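Long-range contact in hypothetical protein Atu2144 (Agrobacterium tumefaciens, PDB 2ODF), which is of unknown function but probably acts as an N-formylglutamate amidohydrolase-like enzyme: residues H154-V159 and E225-L230. Residues are numbered along the deposited sequence; the frame is centred on the assembly and turned at random.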
loop_
_atom_site.group_PDB
_atom_site.type_symbol
_atom_site.label_atom_id
_atom_site.label_comp_id
_atom_site.label_asym_id
_atom_site.label_seq_id
_atom_site.Cartn_x
_atom_site.Cartn_y
_atom_site.Cartn_z
ATOM N N HIS A 154 9.632 12.076 -17.260
ATOM C CA HIS A 154 10.374 10.830 -17.331
ATOM C C HIS A 154 11.478 10.937 -18.398
ATOM O O HIS A 154 11.387 11.765 -19.329
ATOM C CB HIS A 154 9.462 9.671 -17.738
ATOM C CG HIS A 154 8.536 9.204 -16.655
ATOM N ND1 HIS A 154 7.480 9.962 -16.195
ATOM C CD2 HIS A 154 8.520 8.057 -15.936
ATOM C CE1 HIS A 154 6.838 9.284 -15.256
ATOM N NE2 HIS A 154 7.460 8.135 -15.070
ATOM N N SER A 155 12.495 10.088 -18.277
ATOM C CA SER A 155 13.441 9.871 -19.370
ATOM C C SER A 155 13.554 8.399 -19.665
ATOM O O SER A 155 13.207 7.526 -18.826
ATOM C CB SER A 155 14.840 10.514 -19.110
ATOM O OG SER A 155 15.608 9.836 -18.125
ATOM N N PHE A 156 14.008 8.119 -20.880
ATOM C CA PHE A 156 14.124 6.770 -21.364
ATOM C C PHE A 156 15.443 6.569 -22.076
ATOM O O PHE A 156 16.055 7.497 -22.601
ATOM C CB PHE A 156 12.929 6.348 -22.247
ATOM C CG PHE A 156 12.776 7.144 -23.528
ATOM C CD1 PHE A 156 12.077 8.341 -23.542
ATOM C CD2 PHE A 156 13.294 6.664 -24.730
ATOM C CE1 PHE A 156 11.915 9.076 -24.746
ATOM C CE2 PHE A 156 13.137 7.402 -25.938
ATOM C CZ PHE A 156 12.420 8.594 -25.922
ATOM N N THR A 157 15.885 5.328 -22.032
ATOM C CA THR A 157 17.171 4.921 -22.561
ATOM C C THR A 157 17.126 4.849 -24.109
ATOM O O THR A 157 16.143 4.409 -24.692
ATOM C CB THR A 157 17.551 3.581 -21.905
ATOM O OG1 THR A 157 18.965 3.399 -21.956
ATOM C CG2 THR A 157 16.835 2.451 -22.569
ATOM N N PRO A 158 18.183 5.334 -24.786
ATOM C CA PRO A 158 18.166 5.303 -26.256
ATOM C C PRO A 158 18.169 3.913 -26.907
ATOM O O PRO A 158 17.639 3.771 -27.990
ATOM C CB PRO A 158 19.441 6.053 -26.655
ATOM C CG PRO A 158 19.941 6.724 -25.447
ATOM C CD PRO A 158 19.384 6.006 -24.249
ATOM N N VAL A 159 18.792 2.917 -26.279
ATOM C CA VAL A 159 18.772 1.543 -26.812
ATOM C C VAL A 159 17.937 0.646 -25.892
ATOM O O VAL A 159 18.203 0.575 -24.686
ATOM C CB VAL A 159 20.199 0.956 -26.947
ATOM C CG1 VAL A 159 20.135 -0.528 -27.335
ATOM C CG2 VAL A 159 21.029 1.765 -27.949
ATOM N N GLU A 225 8.000 11.887 -21.865
ATOM C CA GLU A 225 9.176 11.043 -21.958
ATOM C C GLU A 225 10.236 11.755 -22.810
ATOM O O GLU A 225 9.935 12.215 -23.906
ATOM C CB GLU A 225 8.791 9.734 -22.640
ATOM C CG GLU A 225 8.180 8.711 -21.734
ATOM C CD GLU A 225 9.172 7.972 -20.899
ATOM O OE1 GLU A 225 10.307 8.432 -20.714
ATOM O OE2 GLU A 225 8.794 6.916 -20.379
ATOM N N ILE A 226 11.461 11.832 -22.301
ATOM C CA ILE A 226 12.583 12.454 -22.993
ATOM C C ILE A 226 13.695 11.433 -23.133
ATOM O O ILE A 226 14.138 10.849 -22.135
ATOM C CB ILE A 226 13.097 13.639 -22.188
ATOM C CG1 ILE A 226 11.957 14.604 -21.852
ATOM C CG2 ILE A 226 14.254 14.348 -22.907
ATOM C CD1 ILE A 226 12.304 15.517 -20.704
ATOM N N ARG A 227 14.201 11.215 -24.345
ATOM C CA ARG A 227 15.301 10.267 -24.514
ATOM C C ARG A 227 16.531 10.797 -23.761
ATOM O O ARG A 227 16.901 11.966 -23.910
ATOM C CB ARG A 227 15.578 10.011 -25.997
ATOM C CG ARG A 227 16.280 8.696 -26.273
ATOM C CD ARG A 227 16.553 8.517 -27.761
ATOM N NE ARG A 227 17.496 9.536 -28.243
ATOM C CZ ARG A 227 17.587 9.983 -29.498
ATOM N NH1 ARG A 227 16.809 9.522 -30.459
ATOM N NH2 ARG A 227 18.484 10.915 -29.780
ATOM N N ASN A 228 17.171 9.957 -22.937
ATOM C CA ASN A 228 18.011 10.530 -21.871
ATOM C C ASN A 228 19.310 11.174 -22.368
ATOM O O ASN A 228 19.854 12.030 -21.697
ATOM C CB ASN A 228 18.239 9.568 -20.676
ATOM C CG ASN A 228 19.173 8.425 -20.983
ATOM O OD1 ASN A 228 20.177 8.609 -21.672
ATOM N ND2 ASN A 228 18.869 7.212 -20.426
ATOM N N ASP A 229 19.772 10.781 -23.555
ATOM C CA ASP A 229 20.944 11.428 -24.184
ATOM C C ASP A 229 20.747 12.907 -24.504
ATOM O O ASP A 229 21.720 13.658 -24.609
ATOM C CB ASP A 229 21.378 10.669 -25.452
ATOM C CG ASP A 229 20.312 10.652 -26.512
ATOM O OD1 ASP A 229 19.241 10.090 -26.254
ATOM O OD2 ASP A 229 20.551 11.185 -27.617
ATOM N N LEU A 230 19.494 13.337 -24.606
ATOM C CA LEU A 230 19.167 14.713 -24.918
ATOM C C LEU A 230 19.239 15.596 -23.681
ATOM O O LEU A 230 19.178 16.815 -23.772
ATOM C CB LEU A 230 17.766 14.791 -25.532
ATOM C CG LEU A 230 17.545 14.053 -26.849
ATOM C CD1 LEU A 230 16.035 13.998 -27.171
ATOM C CD2 LEU A 230 18.349 14.697 -27.980
HETATM O O HOH W 1 16.425 7.021 -18.863
HETATM O O HOH W 2 11.443 5.728 -18.859
HETATM O O HOH W 3 20.885 4.937 -20.430
#
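The Phe156 ring lies over Arg227 of the parallel neighbour strand, a worked example of how an aromatic side chain can cover the backbone ladder beside it. Three backbone hydrogen bonds form that ladder. Ile226 N donates to His154 O, and Phe156 N to Ile226 O, both at 3.0 Å. The third, Asn228 N to Phe156 O (2.7 Å), has its donor in the carbonyl plane and carries the pairing one step past the strand end, into the 3-10 segment 228-230.

Nonpolar packing centres on the Phe156 ring. Its CG stands between the backbone N and the carbonyl carbon (chi1 63°), and one ring face rests on Arg227, whose CB makes a CH-pi contact 3.9 Å from the ring centroid. Glu225 OE1 reaches the ring's edge, 3.3 Å from Phe156 CD1, with the carboxylate plane turned 83° from the ring. Further on, Pro158 CB rests 4.0 Å from Arg227 CD.

Among the polar groups, Asp229 takes Arg227 side-on in a salt bridge: NE meets OD1 at 2.7 Å and NH2 meets OD2, each oxygen using its syn lone pair. The two groups meet edge to edge, roughly in one plane, and the paired bonds fix the guanidinium's rotation, while NH1 bonds to Arg165 O. Water links Ser155 OG to Asn228 ND2, and a second water joins that ND2 to Thr157 OG1; Ser155 OG also bonds to Pro60 O.

This is the C-terminal edge of adjacent parallel strands within a mixed sheet, with helix 234-256 packed on Ile226, consistent with the alpha/beta architecture of the zinc-exopeptidase clan.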